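Local coordinates for protein TASOR (Homo sapiens, PDB 6TL1) that acts within the HUSH complex in epigenetic silencing of H3K9me3-rich loci and contributes here its pseudo-PARP domain, at residues E15-I20 with A203-T208; Q83-K88 with V130-M135. All coordinates share one frame; numbering follows the deposited sequence.

Contact 1: residues E15-I20 with A203-T208; sequences EDVVNI and AVVSFT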
loop_
_atom_site.group_PDB
_atom_site.type_symbol
_atom_site.label_atom_id
_atom_site.label_comp_id
_atom_site.label_asym_id
_atom_site.label_seq_id
_atom_site.Cartn_x
_atom_site.Cartn_y
_atom_site.Cartn_z
ATOM N N GLU A 15 -18.301 0.723 7.744
ATOM C CA GLU A 15 -18.320 -0.619 7.181
ATOM C C GLU A 15 -17.783 -0.651 5.758
ATOM O O GLU A 15 -17.282 -1.696 5.336
ATOM C CB GLU A 15 -19.751 -1.172 7.187
ATOM C CG GLU A 15 -20.382 -1.313 8.575
ATOM C CD GLU A 15 -19.566 -2.180 9.523
ATOM O OE1 GLU A 15 -18.945 -3.161 9.058
ATOM O OE2 GLU A 15 -19.536 -1.868 10.735
ATOM N N ASP A 16 -17.834 0.476 5.040
ATOM C CA ASP A 16 -17.138 0.593 3.757
ATOM C C ASP A 16 -15.627 0.444 3.921
ATOM O O ASP A 16 -14.965 -0.213 3.109
ATOM C CB ASP A 16 -17.470 1.929 3.085
ATOM C CG ASP A 16 -18.830 1.928 2.391
ATOM O OD1 ASP A 16 -19.448 0.852 2.246
ATOM O OD2 ASP A 16 -19.283 3.021 1.987
ATOM N N VAL A 17 -15.051 1.113 4.923
ATOM C CA VAL A 17 -13.611 1.015 5.148
ATOM C C VAL A 17 -13.238 -0.404 5.547
ATOM O O VAL A 17 -12.267 -0.974 5.043
ATOM C CB VAL A 17 -13.159 2.024 6.214
ATOM C CG1 VAL A 17 -11.659 1.873 6.480
ATOM C CG2 VAL A 17 -13.495 3.433 5.764
ATOM N N VAL A 18 -14.008 -0.988 6.465
ATOM C CA VAL A 18 -13.787 -2.373 6.855
ATOM C C VAL A 18 -13.968 -3.288 5.654
ATOM O O VAL A 18 -13.228 -4.267 5.508
ATOM C CB VAL A 18 -14.706 -2.760 8.033
ATOM C CG1 VAL A 18 -14.746 -4.254 8.214
ATOM C CG2 VAL A 18 -14.212 -2.108 9.316
ATOM N N ASN A 19 -14.895 -2.953 4.738
ATOM C CA ASN A 19 -15.105 -3.829 3.589
ATOM C C ASN A 19 -13.904 -3.833 2.655
ATOM O O ASN A 19 -13.656 -4.843 1.987
ATOM C CB ASN A 19 -16.340 -3.432 2.778
ATOM C CG ASN A 19 -17.636 -3.814 3.467
ATOM O OD1 ASN A 19 -17.621 -4.581 4.403
ATOM N ND2 ASN A 19 -18.763 -3.305 2.972
ATOM N N ILE A 20 -13.175 -2.718 2.572
ATOM C CA ILE A 20 -11.934 -2.702 1.797
ATOM C C ILE A 20 -10.949 -3.706 2.386
ATOM O O ILE A 20 -10.339 -4.502 1.662
ATOM C CB ILE A 20 -11.341 -1.282 1.775
ATOM C CG1 ILE A 20 -12.296 -0.304 1.068
ATOM C CG2 ILE A 20 -9.965 -1.283 1.084
ATOM C CD1 ILE A 20 -11.934 1.123 1.337
ATOM N N ALA A 203 -7.561 6.014 4.389
ATOM C CA ALA A 203 -8.218 5.695 5.649
ATOM C C ALA A 203 -7.201 5.088 6.602
ATOM O O ALA A 203 -6.154 4.592 6.185
ATOM C CB ALA A 203 -9.395 4.725 5.443
ATOM N N VAL A 204 -7.531 5.131 7.893
ATOM C CA VAL A 204 -6.731 4.513 8.946
ATOM C C VAL A 204 -7.659 3.705 9.842
ATOM O O VAL A 204 -8.735 4.183 10.220
ATOM C CB VAL A 204 -5.964 5.556 9.779
ATOM C CG1 VAL A 204 -4.993 4.867 10.722
ATOM C CG2 VAL A 204 -5.225 6.533 8.864
ATOM N N VAL A 205 -7.248 2.483 10.168
ATOM C CA VAL A 205 -7.971 1.632 11.100
ATOM C C VAL A 205 -6.999 1.159 12.166
ATOM O O VAL A 205 -5.795 1.019 11.928
ATOM C CB VAL A 205 -8.605 0.415 10.404
ATOM C CG1 VAL A 205 -9.670 0.853 9.413
ATOM C CG2 VAL A 205 -7.520 -0.415 9.725
ATOM N N SER A 206 -7.530 0.929 13.356
ATOM C CA SER A 206 -6.806 0.272 14.429
ATOM C C SER A 206 -7.399 -1.122 14.600
ATOM O O SER A 206 -8.618 -1.292 14.543
ATOM C CB SER A 206 -6.908 1.070 15.726
ATOM O OG SER A 206 -6.156 2.269 15.641
ATOM N N PHE A 207 -6.547 -2.126 14.788
ATOM C CA PHE A 207 -7.020 -3.494 14.927
ATOM C C PHE A 207 -6.478 -4.126 16.201
ATOM O O PHE A 207 -5.457 -3.711 16.751
ATOM C CB PHE A 207 -6.618 -4.375 13.723
ATOM C CG PHE A 207 -5.133 -4.681 13.638
ATOM C CD1 PHE A 207 -4.571 -5.704 14.382
ATOM C CD2 PHE A 207 -4.318 -3.970 12.778
ATOM C CE1 PHE A 207 -3.213 -5.984 14.299
ATOM C CE2 PHE A 207 -2.967 -4.249 12.683
ATOM C CZ PHE A 207 -2.413 -5.258 13.446
ATOM N N THR A 208 -7.165 -5.166 16.646
ATOM C CA THR A 208 -6.563 -6.139 17.539
ATOM C C THR A 208 -6.594 -7.481 16.829
ATOM O O THR A 208 -7.461 -7.727 15.983
ATOM C CB THR A 208 -7.267 -6.225 18.898
ATOM O OG1 THR A 208 -8.669 -6.458 18.715
ATOM C CG2 THR A 208 -7.060 -4.929 19.667
#

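Contact 2: residues Q83-K88 with V130-M135; sequences QTICEK and VIFKIM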
loop_
_atom_site.group_PDB
_atom_site.type_symbol
_atom_site.label_atom_id
_atom_site.label_comp_id
_atom_site.label_asym_id
_atom_site.label_seq_id
_atom_site.Cartn_x
_atom_site.Cartn_y
_atom_site.Cartn_z
ATOM N N GLN A 83 0.165 9.915 11.967
ATOM C CA GLN A 83 0.069 11.355 11.749
ATOM C C GLN A 83 0.965 11.815 10.609
ATOM O O GLN A 83 0.504 12.498 9.688
ATOM C CB GLN A 83 0.430 12.092 13.036
ATOM C CG GLN A 83 0.557 13.621 12.896
ATOM C CD GLN A 83 -0.710 14.283 12.400
ATOM O OE1 GLN A 83 -1.813 13.880 12.761
ATOM N NE2 GLN A 83 -0.557 15.317 11.574
ATOM N N THR A 84 2.241 11.423 10.637
ATOM C CA THR A 84 3.200 11.941 9.661
ATOM C C THR A 84 2.920 11.439 8.250
ATOM O O THR A 84 2.994 12.216 7.291
ATOM C CB THR A 84 4.617 11.566 10.077
ATOM O OG1 THR A 84 4.857 12.045 11.406
ATOM C CG2 THR A 84 5.623 12.191 9.131
ATOM N N ILE A 85 2.589 10.154 8.098
ATOM C CA ILE A 85 2.300 9.632 6.762
ATOM C C ILE A 85 1.015 10.239 6.207
ATOM O O ILE A 85 0.939 10.573 5.019
ATOM C CB ILE A 85 2.255 8.089 6.755
ATOM C CG1 ILE A 85 3.652 7.491 6.921
ATOM C CG2 ILE A 85 1.649 7.574 5.465
ATOM C CD1 ILE A 85 4.068 7.216 8.337
ATOM N N CYS A 86 -0.026 10.381 7.034
ATOM C CA CYS A 86 -1.263 10.934 6.491
ATOM C C CYS A 86 -1.127 12.423 6.191
ATOM O O CYS A 86 -1.772 12.936 5.268
ATOM C CB CYS A 86 -2.422 10.666 7.446
ATOM S SG CYS A 86 -2.796 8.894 7.580
ATOM N N GLU A 87 -0.277 13.128 6.924
ATOM C CA GLU A 87 -0.154 14.554 6.674
ATOM C C GLU A 87 0.874 14.846 5.589
ATOM O O GLU A 87 0.636 15.712 4.743
ATOM C CB GLU A 87 0.200 15.289 7.965
ATOM C CG GLU A 87 0.815 16.653 7.735
ATOM C CD GLU A 87 1.272 17.322 9.016
ATOM O OE1 GLU A 87 1.689 18.492 8.941
ATOM O OE2 GLU A 87 1.261 16.654 10.069
ATOM N N LYS A 88 1.967 14.078 5.532
ATOM C CA LYS A 88 3.057 14.357 4.603
ATOM C C LYS A 88 3.080 13.413 3.410
ATOM O O LYS A 88 3.734 13.726 2.410
ATOM C CB LYS A 88 4.421 14.188 5.298
ATOM C CG LYS A 88 4.683 14.965 6.571
ATOM C CD LYS A 88 5.140 16.377 6.348
ATOM C CE LYS A 88 4.015 17.346 6.582
ATOM N NZ LYS A 88 4.511 18.740 6.684
ATOM N N VAL A 130 -2.756 1.950 7.727
ATOM C CA VAL A 130 -3.133 2.998 6.780
ATOM C C VAL A 130 -3.543 2.339 5.474
ATOM O O VAL A 130 -2.860 1.438 4.972
ATOM C CB VAL A 130 -1.992 4.011 6.565
ATOM C CG1 VAL A 130 -2.389 5.084 5.517
ATOM C CG2 VAL A 130 -1.690 4.743 7.857
ATOM N N ILE A 131 -4.712 2.720 4.978
ATOM C CA ILE A 131 -5.207 2.287 3.683
ATOM C C ILE A 131 -4.905 3.397 2.688
ATOM O O ILE A 131 -5.369 4.535 2.852
ATOM C CB ILE A 131 -6.711 1.980 3.724
ATOM C CG1 ILE A 131 -7.008 0.830 4.704
ATOM C CG2 ILE A 131 -7.246 1.731 2.310
ATOM C CD1 ILE A 131 -8.495 0.515 4.847
ATOM N N PHE A 132 -4.125 3.066 1.663
ATOM C CA PHE A 132 -3.795 3.997 0.593
ATOM C C PHE A 132 -4.640 3.699 -0.625
ATOM O O PHE A 132 -4.833 2.533 -0.983
ATOM C CB PHE A 132 -2.321 3.891 0.193
ATOM C CG PHE A 132 -1.377 4.305 1.264
ATOM C CD1 PHE A 132 -0.908 3.386 2.180
ATOM C CD2 PHE A 132 -0.961 5.627 1.361
ATOM C CE1 PHE A 132 -0.023 3.774 3.175
ATOM C CE2 PHE A 132 -0.094 6.025 2.354
ATOM C CZ PHE A 132 0.373 5.095 3.272
ATOM N N LYS A 133 -5.103 4.749 -1.293
ATOM C CA LYS A 133 -5.568 4.560 -2.651
ATOM C C LYS A 133 -4.358 4.701 -3.566
ATOM O O LYS A 133 -3.450 5.494 -3.304
ATOM C CB LYS A 133 -6.675 5.544 -3.035
ATOM C CG LYS A 133 -6.282 6.996 -3.164
ATOM C CD LYS A 133 -7.468 7.789 -3.735
ATOM C CE LYS A 133 -7.214 9.298 -3.784
ATOM N NZ LYS A 133 -8.464 10.031 -4.183
ATOM N N ILE A 134 -4.312 3.863 -4.600
ATOM C CA ILE A 134 -3.168 3.783 -5.494
ATOM C C ILE A 134 -3.684 3.665 -6.913
ATOM O O ILE A 134 -4.833 3.285 -7.152
ATOM C CB ILE A 134 -2.240 2.583 -5.185
ATOM C CG1 ILE A 134 -3.055 1.280 -5.256
ATOM C CG2 ILE A 134 -1.588 2.769 -3.835
ATOM C CD1 ILE A 134 -2.247 0.007 -5.044
ATOM N N MET A 135 -2.808 4.000 -7.852
ATOM C CA MET A 135 -2.976 3.647 -9.256
ATOM C C MET A 135 -1.781 2.809 -9.655
ATOM O O MET A 135 -0.652 3.317 -9.731
ATOM C CB MET A 135 -3.088 4.896 -10.121
ATOM C CG MET A 135 -4.355 5.682 -9.850
ATOM S SD MET A 135 -4.472 7.105 -10.942
ATOM C CE MET A 135 -3.274 8.149 -10.135
#

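Contact 1: residues E15-I20 with A203-T208
Val17, on the inner side of helix 12-22, meets strand 199-209 through a single methyl group. Its CG1 rests on two neighbours at once, 3.7 Å from CG1 of Val205 and 3.8 Å from CB of Ala203. These two strand residues are two positions apart, with Val204 between them turned to the other face, so both point to the helix and present a small and a larger apolar group to the same methyl. CG1 of Val17 extends opposite the backbone N (chi1 178°), which carries it down onto the strand, while the two valines run alongside one another, heading opposite ways. Alanine suits the closest CA pair, with 7.2 Å between CA of Val17 and CA of Ala203: its small CB is consistent with a close approach of the helix. The branched valines supply apolar surface with no side-chain polar atoms that would need partners in a buried place. All three touching residues are buried, yet the patch is small, 123 Å² with both sides summed. The other side of the helix is of a different character, with Asp16 and Asn19 turning polar groups to solvent. Around the contact, Val17 also touches Ile131 on strand 126-134, and Ile20 reaches Tyr72 and Phe74 on strand 71-77, so the helix lies across three neighbouring strands of the antiparallel sheet.

Contact 2: residues Q83-K88 with V130-M135
The Phe132 ring receives Ile85 at its edge: CG2 of Ile85 lies near the ring plane, 3.5 Å from CZ and 3.9 Å from CE2 of Phe132. One face of the ring is taken by Val130 of the same strand, whose CG1 stands 3.5 Å above the plane and displaced toward the rim. The arrangement is helix-on-sheet packing in the pseudo-PARP domain, where the short helix 82-88 leans on strand 126-134 of the five-stranded antiparallel sheet. The side chains of Ile85 and Phe132 cross at about a right angle, so the isoleucine meets the far end of the ring with its branch methyl, and CD1 turns off from the strand. That branch points opposite the backbone N of Ile85, while CG1, at chi1 -72°, lies opposite the carbonyl carbon. A long flat side chain suits position 132, because its CB does not aim at the helix, yet the ring extends far enough for CZ to touch Ile85. Leu75 of the adjoining strand and Leu90 just beyond the helix also touch Phe132, giving it an apolar setting. On the outer side of the helix, polar residues take over: NE2 of Gln83 donates to OE2 of Glu87 at 2.7 Å, one turn on, from the anti side but 34° out of the carboxylate plane, a bent bond of 142°. Cys86, small and weakly polar, fits the inner side, where it also packs on Val204; across the contact its SG lies 4.3 Å from CG2 of Val130.

How the contacts relate
After the short strand 4-6 the chain forms helix 12-22, then strand 34-42, helix 45-60, strand 71-77 and helix 82-88, and by way of strand 107-110 of the second sheet reaches strand 126-134. There contact 2 closes a loop of 41 intervening residues. Only when strand 199-209 arrives, near the C terminus, does contact 1 close, spanning 182 residues with contact 2 nested inside. The two strands concerned are antiparallel neighbours, with Ile131 N probably bonded to Ala203 O among their backbone links. Alternation along them sends Ala203, Val205 and Ile131 to helix 12-22, and Val204 and Val130 to helix 82-88. The contacts therefore pin two helices to opposite faces of one sheet.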